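Local coordinates for protein lysyl oxidase (Pichia pastoris, PDB 1W7C) that probably oxidises primary amines, lysine side chains among them, as a member of the copper/topaquinone amine oxidase family, at residues V55-T60 against R84-F89; Y408-H413 against E684-T689; R534-N539 against S638-D643. One frame throughout, in Å; residues are numbered along the deposited sequence.

The three contacts follow the chain in two groups. Contact 1 comes first and joins strands 53-61 and 82-89 of a small antiparallel sheet within the N2 range of copper amine oxidases. Contacts 2 and 3 both belong to the enzyme domain. Both segments of contact 3 fall between residues 413 and 684 in sequence, the span whose two ends contact 2 brings together. The centres of contacts 2 and 3 are about 33 Å apart, and those of contacts 1 and 2 about 49 Å, on opposite sides of the chain's centre. The enzyme domain is thus tied near the second subunit by contact 2 and beside a calcium site by contact 3, while contact 1 knits a separate small domain.

Contact 1: residues V55-T60 against R84-F89; sequences VLWIET and RTVVYF
The carbonyl oxygen Val86 O takes two backbone N-H groups at once, Leu56 N at 2.8 Å and Trp57 N at 3.3 Å, the latter on a lone pair. Two residues facing one is a classic beta bulge in this antiparallel pair, and beyond it regular pairing resumes with Ile58 against Thr85 and Glu59 against Arg84. The Trp57 ring leans alongside Val86, whose CG2 meets CE3 at the ring edge, 3.6 Å away, while NE1 bonds to Glu388. The same CG2 lies over one face of the Arg84 guanidinium. Arg84 runs extended from CG to NE beside Glu59, and its NH1 gives a salt bridge to Glu59 OE2 at 2.9 Å. The donor stands 50° out of the carboxylate plane, although the oxygen lies near the guanidinium plane. Ile58 and Thr85 pair on the other face, against helix 26-39. An alanine in place of Glu59 removes the carboxylate, and Arg84 would probably be left with NH1 lacking this mate and its head held less firmly on that side. Because Arg84 NE also forms a salt bridge with Glu99 on strand 96-103, the buried arginine joins charges from both neighbouring strands, which would be expected to offset its own.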
loop_
_atom_site.group_PDB
_atom_site.type_symbol
_atom_site.label_atom_id
_atom_site.label_comp_id
_atom_site.label_asym_id
_atom_site.label_seq_id
_atom_site.Cartn_x
_atom_site.Cartn_y
_atom_site.Cartn_z
ATOM N N VAL A 55 -6.033 14.110 -41.982
ATOM C CA VAL A 55 -6.424 14.390 -40.610
ATOM C C VAL A 55 -6.063 13.216 -39.680
ATOM O O VAL A 55 -6.407 12.052 -39.952
ATOM C CB VAL A 55 -7.954 14.681 -40.535
ATOM C CG1 VAL A 55 -8.416 14.963 -39.098
ATOM C CG2 VAL A 55 -8.307 15.861 -41.426
ATOM N N LEU A 56 -5.425 13.527 -38.561
ATOM C CA LEU A 56 -5.146 12.496 -37.551
ATOM C C LEU A 56 -6.214 12.414 -36.469
ATOM O O LEU A 56 -6.796 11.358 -36.252
ATOM C CB LEU A 56 -3.781 12.709 -36.870
ATOM C CG LEU A 56 -2.527 12.357 -37.620
ATOM C CD1 LEU A 56 -2.174 13.477 -38.575
ATOM C CD2 LEU A 56 -1.392 12.106 -36.614
ATOM N N TRP A 57 -6.408 13.545 -35.784
ATOM C CA TRP A 57 -7.174 13.600 -34.540
ATOM C C TRP A 57 -8.168 14.758 -34.548
ATOM O O TRP A 57 -7.898 15.815 -35.135
ATOM C CB TRP A 57 -6.222 13.760 -33.354
ATOM C CG TRP A 57 -5.343 12.578 -33.156
ATOM C CD1 TRP A 57 -5.681 11.256 -33.315
ATOM C CD2 TRP A 57 -3.959 12.599 -32.816
ATOM N NE1 TRP A 57 -4.589 10.463 -33.067
ATOM C CE2 TRP A 57 -3.524 11.262 -32.746
ATOM C CE3 TRP A 57 -3.033 13.623 -32.538
ATOM C CZ2 TRP A 57 -2.201 10.913 -32.447
ATOM C CZ3 TRP A 57 -1.716 13.276 -32.235
ATOM C CH2 TRP A 57 -1.315 11.933 -32.189
ATOM N N ILE A 58 -9.324 14.516 -33.938
ATOM C CA ILE A 58 -10.364 15.509 -33.714
ATOM C C ILE A 58 -10.986 15.221 -32.352
ATOM O O ILE A 58 -11.577 14.160 -32.171
ATOM C CB ILE A 58 -11.486 15.445 -34.777
ATOM C CG1 ILE A 58 -10.937 15.656 -36.186
ATOM C CG2 ILE A 58 -12.542 16.485 -34.436
ATOM C CD1 ILE A 58 -11.965 15.440 -37.294
ATOM N N GLU A 59 -10.779 16.134 -31.406
ATOM C CA GLU A 59 -11.254 15.921 -30.046
ATOM C C GLU A 59 -11.683 17.216 -29.372
ATOM O O GLU A 59 -11.420 18.307 -29.862
ATOM C CB GLU A 59 -10.198 15.223 -29.192
ATOM C CG GLU A 59 -8.992 16.087 -28.907
ATOM C CD GLU A 59 -8.122 15.590 -27.761
ATOM O OE1 GLU A 59 -8.472 14.588 -27.101
ATOM O OE2 GLU A 59 -7.090 16.258 -27.532
ATOM N N THR A 60 -12.335 17.077 -28.214
ATOM C CA THR A 60 -12.723 18.250 -27.439
ATOM C C THR A 60 -11.514 19.043 -26.978
ATOM O O THR A 60 -10.583 18.470 -26.414
ATOM C CB THR A 60 -13.517 17.814 -26.240
ATOM O OG1 THR A 60 -14.712 17.167 -26.698
ATOM C CG2 THR A 60 -13.947 19.011 -25.388
ATOM N N ARG A 84 -10.072 20.533 -30.804
ATOM C CA ARG A 84 -8.653 20.456 -31.184
ATOM C C ARG A 84 -8.577 19.418 -32.299
ATOM O O ARG A 84 -9.109 18.308 -32.169
ATOM C CB ARG A 84 -7.825 19.967 -30.008
ATOM C CG ARG A 84 -6.389 19.570 -30.369
ATOM C CD ARG A 84 -5.642 18.956 -29.233
ATOM N NE ARG A 84 -4.318 18.508 -29.606
ATOM C CZ ARG A 84 -3.867 17.271 -29.499
ATOM N NH1 ARG A 84 -4.662 16.278 -29.073
ATOM N NH2 ARG A 84 -2.591 17.017 -29.867
ATOM N N THR A 85 -7.929 19.789 -33.392
ATOM C CA THR A 85 -7.629 18.843 -34.480
ATOM C C THR A 85 -6.149 18.860 -34.760
ATOM O O THR A 85 -5.456 19.838 -34.517
ATOM C CB THR A 85 -8.435 19.223 -35.746
ATOM O OG1 THR A 85 -7.936 20.459 -36.300
ATOM C CG2 THR A 85 -9.925 19.498 -35.401
ATOM N N VAL A 86 -5.637 17.729 -35.193
ATOM C CA VAL A 86 -4.253 17.634 -35.622
ATOM C C VAL A 86 -4.313 17.094 -37.053
ATOM O O VAL A 86 -4.899 16.020 -37.307
ATOM C CB VAL A 86 -3.405 16.730 -34.704
ATOM C CG1 VAL A 86 -1.959 16.724 -35.162
ATOM C CG2 VAL A 86 -3.549 17.169 -33.222
ATOM N N VAL A 87 -3.669 17.841 -37.964
ATOM C CA VAL A 87 -3.707 17.581 -39.391
ATOM C C VAL A 87 -2.251 17.551 -39.859
ATOM O O VAL A 87 -1.455 18.438 -39.538
ATOM C CB VAL A 87 -4.494 18.674 -40.138
ATOM C CG1 VAL A 87 -4.507 18.434 -41.650
ATOM C CG2 VAL A 87 -5.916 18.801 -39.575
ATOM N N TYR A 88 -1.905 16.533 -40.637
ATOM C CA TYR A 88 -0.622 16.536 -41.322
ATOM C C TYR A 88 -0.745 17.289 -42.628
ATOM O O TYR A 88 -1.636 17.013 -43.419
ATOM C CB TYR A 88 -0.130 15.118 -41.588
ATOM C CG TYR A 88 1.187 15.139 -42.317
ATOM C CD1 TYR A 88 2.371 15.449 -41.651
ATOM C CD2 TYR A 88 1.246 14.942 -43.697
ATOM C CE1 TYR A 88 3.571 15.512 -42.325
ATOM C CE2 TYR A 88 2.452 14.994 -44.356
ATOM C CZ TYR A 88 3.603 15.295 -43.675
ATOM O OH TYR A 88 4.812 15.325 -44.326
ATOM N N PHE A 89 0.136 18.260 -42.809
ATOM C CA PHE A 89 0.257 18.981 -44.075
ATOM C C PHE A 89 1.562 18.657 -44.785
ATOM O O PHE A 89 2.644 19.084 -44.339
ATOM C CB PHE A 89 0.175 20.485 -43.853
ATOM C CG PHE A 89 -1.187 20.955 -43.419
ATOM C CD1 PHE A 89 -1.455 21.175 -42.082
ATOM C CD2 PHE A 89 -2.208 21.127 -44.336
ATOM C CE1 PHE A 89 -2.694 21.585 -41.669
ATOM C CE2 PHE A 89 -3.457 21.559 -43.928
ATOM C CZ PHE A 89 -3.695 21.796 -42.583
#

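Contact 2: residues Y408-H413 against E684-T689; sequences YSLLRH and ENSRDT
A type I beta turn from Ser686 to Thr689, in the loop between strands 670-678 and 692-697, packs against Leu411, the first residue of strand 411-415, and Leu410 just before it. Both segments lie in the copper amine oxidase enzyme domain, and the turn is closed by Thr689 N bonding to Ser686 O. No hydrogen bond crosses from one segment to the other. Instead the two leucines bring methyl groups against a polar cluster already bonded within itself. Glu684 forms its centre: OE2 accepts from Ser686 OG on the syn lone pair at 2.6 Å, and also from Ser686 N, which stands above the carboxylate plane. The other oxygen, OE1, takes Arg687 NE in a salt bridge of 2.9 Å, and Arg687 NH2 donates to Ser686 OG in the guanidinium plane. The Arg687 chain bends at chi2 (-64°) and chi3 (71°), the latter setting NE, which donates to Glu684 OE1. NH2 has a further partner in Thr422 OG1 on strand 418-433. These bonds limit the rotation of the carboxylate and the guanidinium, and the polar atoms beside the leucines have their partners within the cluster or close to it. The second subunit lies close by: Arg412 forms salt bridges with its Asp374 and Asp439, and Asp688 with its Arg275, placing the contact at the dimer interface. Leu410 CD2 rests 3.6 Å from both CB and OG of Ser686. Leu411 and Arg687 meet tip to tip, with Leu411 CD2 3.3 Å above one face of the guanidinium, offset toward its rim, and 3.6 Å from Glu684 OE1.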
loop_
_atom_site.group_PDB
_atom_site.type_symbol
_atom_site.label_atom_id
_atom_site.label_comp_id
_atom_site.label_asym_id
_atom_site.label_seq_id
_atom_site.Cartn_x
_atom_site.Cartn_y
_atom_site.Cartn_z
ATOM N N TYR A 408 -11.252 -4.850 5.514
ATOM C CA TYR A 408 -11.048 -4.323 6.870
ATOM C C TYR A 408 -12.102 -3.221 7.078
ATOM O O TYR A 408 -12.502 -2.522 6.117
ATOM C CB TYR A 408 -9.618 -3.769 7.048
ATOM C CG TYR A 408 -9.367 -2.576 6.182
ATOM C CD1 TYR A 408 -9.079 -2.710 4.833
ATOM C CD2 TYR A 408 -9.419 -1.294 6.708
ATOM C CE1 TYR A 408 -8.864 -1.600 4.021
ATOM C CE2 TYR A 408 -9.195 -0.186 5.915
ATOM C CZ TYR A 408 -8.933 -0.331 4.575
ATOM O OH TYR A 408 -8.814 0.794 3.800
ATOM N N SER A 409 -12.535 -3.076 8.317
ATOM C CA SER A 409 -13.495 -2.040 8.654
ATOM C C SER A 409 -12.876 -0.637 8.560
ATOM O O SER A 409 -11.657 -0.485 8.589
ATOM C CB SER A 409 -14.155 -2.343 10.030
ATOM O OG SER A 409 -13.402 -1.754 11.055
ATOM N N LEU A 410 -13.704 0.394 8.410
ATOM C CA LEU A 410 -13.155 1.747 8.286
ATOM C C LEU A 410 -12.584 2.216 9.616
ATOM O O LEU A 410 -11.563 2.883 9.644
ATOM C CB LEU A 410 -14.218 2.715 7.741
ATOM C CG LEU A 410 -13.728 4.159 7.513
ATOM C CD1 LEU A 410 -12.547 4.217 6.560
ATOM C CD2 LEU A 410 -14.897 4.955 6.960
ATOM N N LEU A 411 -13.274 1.888 10.705
ATOM C CA LEU A 411 -12.789 2.175 12.054
ATOM C C LEU A 411 -13.506 1.262 13.044
ATOM O O LEU A 411 -14.453 0.557 12.691
ATOM C CB LEU A 411 -12.929 3.662 12.417
ATOM C CG LEU A 411 -14.306 4.265 12.610
ATOM C CD1 LEU A 411 -15.024 3.760 13.856
ATOM C CD2 LEU A 411 -14.228 5.777 12.681
ATOM N N ARG A 412 -12.996 1.237 14.266
ATOM C CA ARG A 412 -13.694 0.565 15.342
ATOM C C ARG A 412 -13.170 1.031 16.682
ATOM O O ARG A 412 -12.052 1.555 16.769
ATOM C CB ARG A 412 -13.465 -0.968 15.271
ATOM C CG ARG A 412 -12.070 -1.364 15.798
ATOM C CD ARG A 412 -11.722 -2.848 15.714
ATOM N NE ARG A 412 -12.824 -3.734 16.106
ATOM C CZ ARG A 412 -13.285 -3.876 17.335
ATOM N NH1 ARG A 412 -12.744 -3.183 18.320
ATOM N NH2 ARG A 412 -14.323 -4.691 17.557
ATOM N N HIS A 413 -13.956 0.731 17.722
ATOM C CA HIS A 413 -13.420 0.715 19.067
ATOM C C HIS A 413 -14.240 -0.191 19.972
ATOM O O HIS A 413 -15.454 -0.211 19.881
ATOM C CB HIS A 413 -13.290 2.135 19.683
ATOM C CG HIS A 413 -12.613 2.142 21.013
ATOM N ND1 HIS A 413 -11.327 1.684 21.194
ATOM C CD2 HIS A 413 -13.054 2.525 22.238
ATOM C CE1 HIS A 413 -10.998 1.807 22.466
ATOM N NE2 HIS A 413 -12.033 2.304 23.126
ATOM N N GLU A 684 -13.986 13.758 11.905
ATOM C CA GLU A 684 -13.955 12.707 10.892
ATOM C C GLU A 684 -15.394 12.461 10.388
ATOM O O GLU A 684 -16.335 12.250 11.163
ATOM C CB GLU A 684 -13.324 11.487 11.536
ATOM C CG GLU A 684 -13.068 10.311 10.630
ATOM C CD GLU A 684 -14.302 9.459 10.411
ATOM O OE1 GLU A 684 -14.983 9.067 11.405
ATOM O OE2 GLU A 684 -14.577 9.154 9.238
ATOM N N ASN A 685 -15.575 12.493 9.066
ATOM C CA ASN A 685 -16.898 12.631 8.477
ATOM C C ASN A 685 -17.586 11.384 7.912
ATOM O O ASN A 685 -18.635 11.483 7.282
ATOM C CB ASN A 685 -16.909 13.778 7.448
ATOM C CG ASN A 685 -17.497 15.055 8.002
ATOM O OD1 ASN A 685 -18.501 15.522 7.517
ATOM N ND2 ASN A 685 -16.861 15.624 9.032
ATOM N N SER A 686 -17.123 10.200 8.296
ATOM C CA SER A 686 -17.879 8.990 8.008
ATOM C C SER A 686 -18.970 8.656 9.010
ATOM O O SER A 686 -19.731 7.710 8.782
ATOM C CB SER A 686 -16.943 7.785 7.888
ATOM O OG SER A 686 -16.406 7.375 9.131
ATOM N N ARG A 687 -19.037 9.399 10.121
ATOM C CA ARG A 687 -19.862 8.988 11.259
ATOM C C ARG A 687 -21.362 8.914 10.972
ATOM O O ARG A 687 -22.111 8.234 11.691
ATOM C CB ARG A 687 -19.650 9.932 12.451
ATOM C CG ARG A 687 -18.222 10.072 13.013
ATOM C CD ARG A 687 -17.600 8.800 13.627
ATOM N NE ARG A 687 -17.299 7.857 12.570
ATOM C CZ ARG A 687 -17.836 6.658 12.414
ATOM N NH1 ARG A 687 -18.596 6.119 13.362
ATOM N NH2 ARG A 687 -17.528 5.973 11.336
ATOM N N ASP A 688 -21.806 9.586 9.910
ATOM C CA ASP A 688 -23.199 9.551 9.514
ATOM C C ASP A 688 -23.647 8.338 8.671
ATOM O O ASP A 688 -24.841 8.146 8.405
ATOM C CB ASP A 688 -23.567 10.855 8.788
ATOM C CG ASP A 688 -22.782 11.078 7.537
ATOM O OD1 ASP A 688 -21.562 10.870 7.577
ATOM O OD2 ASP A 688 -23.313 11.475 6.487
ATOM N N THR A 689 -22.712 7.476 8.275
ATOM C CA THR A 689 -23.121 6.300 7.533
ATOM C C THR A 689 -24.006 5.387 8.375
ATOM O O THR A 689 -23.854 5.295 9.598
ATOM C CB THR A 689 -21.920 5.511 6.952
ATOM O OG1 THR A 689 -22.422 4.472 6.112
ATOM C CG2 THR A 689 -21.047 4.825 7.998
#

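Contact 3: residues R534-N539 against S638-D643; sequences REVFEN and SLDGED. Unlike the reference sequence in segment 534-539: Phe537 (reference Leu), Asn539 (reference Lys). With CA (calcium ion), chain D.
Leu639 presses its side chain against the backbone of residues 537-539, beginning with CB, which lies 3.7 Å from Phe537 O and somewhat farther from Glu538 O. With CG anti to the carbonyl carbon, chi1 -61° sets CG 4.0 Å from Asn539 C, and CD1 approaches both C and O of that residue. Beyond these segments the leucine also touches Leu604 and Glu540, the latter a ligand of the second calcium ion. Its backbone carries the direct hydrogen bond between the segments, Leu639 N to Glu538 O at 2.8 Å. That bond is nearly straight at hydrogen, 170°, but its donor stands 44° out of the carbonyl plane. The same oxygen accepts a hydrogen bond from a water that also bonds to Ser638 OG, and it receives a CA-H...O contact from Ser638. A second water lies 2.8 Å from both Phe537 O and Leu639 O, so water lies at both carbonyls beside the single direct bond. Ser638 OG, anti to its backbone N, accepts from Asp640 N at 3.1 Å in an ST turn. Asp640 is the centre of an inverse gamma turn and forms a salt bridge with Arg506. Asn539 carries its amide back toward Ser638, but ND2 bonds to Asp636 O. Farther along, Gly641 has a positive phi and, with Glu642, faces Asn505 in a G1 beta bulge at the start of strand 642-654. Next to the bulge, Asp643 OD1 binds calcium at 2.3 Å. Asp497, Leu498, Asp499, Ile644 and a water complete the site, where an aspartate-rich set of side chains is joined by backbone carbonyls around the ion.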
loop_
_atom_site.group_PDB
_atom_site.type_symbol
_atom_site.label_atom_id
_atom_site.label_comp_id
_atom_site.label_asym_id
_atom_site.label_seq_id
_atom_site.Cartn_x
_atom_site.Cartn_y
_atom_site.Cartn_z
ATOM N N ARG A 534 5.691 23.673 10.861
ATOM C CA ARG A 534 4.998 23.963 9.603
ATOM C C ARG A 534 5.855 24.889 8.769
ATOM O O ARG A 534 6.211 25.982 9.212
ATOM C CB ARG A 534 3.616 24.569 9.851
ATOM C CG ARG A 534 2.887 24.989 8.599
ATOM C CD ARG A 534 1.512 25.483 8.893
ATOM N NE ARG A 534 0.788 26.120 7.792
ATOM C CZ ARG A 534 0.887 27.396 7.471
ATOM N NH1 ARG A 534 1.747 28.179 8.095
ATOM N NH2 ARG A 534 0.134 27.905 6.530
ATOM N N GLU A 535 6.115 24.485 7.530
ATOM C CA GLU A 535 6.864 25.295 6.581
ATOM C C GLU A 535 6.031 25.492 5.338
ATOM O O GLU A 535 5.490 24.559 4.825
ATOM C CB GLU A 535 8.195 24.618 6.209
ATOM C CG GLU A 535 9.093 24.318 7.387
ATOM C CD GLU A 535 10.469 23.763 7.019
ATOM O OE1 GLU A 535 10.655 23.277 5.882
ATOM O OE2 GLU A 535 11.348 23.784 7.895
ATOM N N VAL A 536 5.936 26.725 4.869
ATOM C CA VAL A 536 5.166 27.056 3.667
ATOM C C VAL A 536 6.055 26.952 2.442
ATOM O O VAL A 536 7.153 27.448 2.446
ATOM C CB VAL A 536 4.614 28.464 3.763
ATOM C CG1 VAL A 536 3.845 28.852 2.486
ATOM C CG2 VAL A 536 3.734 28.591 4.977
ATOM N N PHE A 537 5.563 26.273 1.406
ATOM C CA PHE A 537 6.214 26.250 0.088
ATOM C C PHE A 537 5.833 27.566 -0.611
ATOM O O PHE A 537 4.769 27.673 -1.221
ATOM C CB PHE A 537 5.752 25.037 -0.729
ATOM C CG PHE A 537 6.281 23.726 -0.244
ATOM C CD1 PHE A 537 5.447 22.819 0.332
ATOM C CD2 PHE A 537 7.584 23.347 -0.473
ATOM C CE1 PHE A 537 5.898 21.610 0.773
ATOM C CE2 PHE A 537 8.028 22.092 -0.069
ATOM C CZ PHE A 537 7.196 21.249 0.574
ATOM N N GLU A 538 6.677 28.586 -0.459
ATOM C CA GLU A 538 6.325 29.938 -0.893
ATOM C C GLU A 538 6.360 30.130 -2.404
ATOM O O GLU A 538 5.666 30.995 -2.909
ATOM C CB GLU A 538 7.233 30.971 -0.199
ATOM C CG GLU A 538 7.039 30.996 1.302
ATOM C CD GLU A 538 7.775 32.128 2.002
ATOM O OE1 GLU A 538 8.513 32.887 1.345
ATOM O OE2 GLU A 538 7.598 32.254 3.220
ATOM N N ASN A 539 7.197 29.349 -3.093
ATOM C CA ASN A 539 7.513 29.553 -4.505
ATOM C C ASN A 539 7.610 28.218 -5.187
ATOM O O ASN A 539 7.927 27.227 -4.543
ATOM C CB ASN A 539 8.859 30.290 -4.724
ATOM C CG ASN A 539 8.838 31.688 -4.261
ATOM O OD1 ASN A 539 8.935 31.939 -3.064
ATOM N ND2 ASN A 539 8.710 32.640 -5.199
ATOM N N SER A 638 5.232 32.703 -7.074
ATOM C CA SER A 638 4.673 32.566 -5.740
ATOM C C SER A 638 3.498 31.593 -5.732
ATOM O O SER A 638 2.627 31.633 -6.591
ATOM C CB SER A 638 4.177 33.906 -5.213
ATOM O OG SER A 638 3.594 33.751 -3.923
ATOM N N LEU A 639 3.500 30.745 -4.721
ATOM C CA LEU A 639 2.394 29.824 -4.469
ATOM C C LEU A 639 1.656 30.218 -3.176
ATOM O O LEU A 639 0.817 29.479 -2.678
ATOM C CB LEU A 639 2.921 28.394 -4.320
ATOM C CG LEU A 639 3.637 27.811 -5.544
ATOM C CD1 LEU A 639 4.225 26.447 -5.179
ATOM C CD2 LEU A 639 2.751 27.735 -6.753
ATOM N N ASP A 640 2.011 31.375 -2.624
ATOM C CA ASP A 640 1.571 31.762 -1.294
ATOM C C ASP A 640 0.210 32.476 -1.405
ATOM O O ASP A 640 0.142 33.679 -1.444
ATOM C CB ASP A 640 2.664 32.663 -0.674
ATOM C CG ASP A 640 2.495 32.877 0.795
ATOM O OD1 ASP A 640 1.497 32.428 1.352
ATOM O OD2 ASP A 640 3.318 33.512 1.483
ATOM N N GLY A 641 -0.860 31.697 -1.542
ATOM C CA GLY A 641 -2.208 32.229 -1.760
ATOM C C GLY A 641 -2.490 32.320 -3.253
ATOM O O GLY A 641 -2.626 33.401 -3.822
ATOM N N GLU A 642 -2.510 31.168 -3.895
ATOM C CA GLU A 642 -2.627 31.045 -5.326
ATOM C C GLU A 642 -3.368 29.757 -5.639
ATOM O O GLU A 642 -3.471 28.881 -4.793
ATOM C CB GLU A 642 -1.247 31.050 -5.986
ATOM C CG GLU A 642 -0.473 32.353 -5.831
ATOM C CD GLU A 642 -1.090 33.570 -6.508
ATOM O OE1 GLU A 642 -1.889 33.441 -7.450
ATOM O OE2 GLU A 642 -0.748 34.686 -6.092
ATOM N N ASP A 643 -3.845 29.632 -6.870
ATOM C CA ASP A 643 -4.410 28.358 -7.339
ATOM C C ASP A 643 -3.241 27.443 -7.679
ATOM O O ASP A 643 -2.432 27.747 -8.575
ATOM C CB ASP A 643 -5.262 28.630 -8.557
ATOM C CG ASP A 643 -5.997 27.430 -9.033
ATOM O OD1 ASP A 643 -5.723 26.312 -8.544
ATOM O OD2 ASP A 643 -6.917 27.544 -9.898
HETATM CA CA CA D . -5.939 24.236 -7.523
HETATM O O HOH W 1 2.092 28.010 -0.642
HETATM O O HOH W 2 6.105 33.838 -2.631
HETATM O O HOH W 3 -5.641 25.560 -5.514
#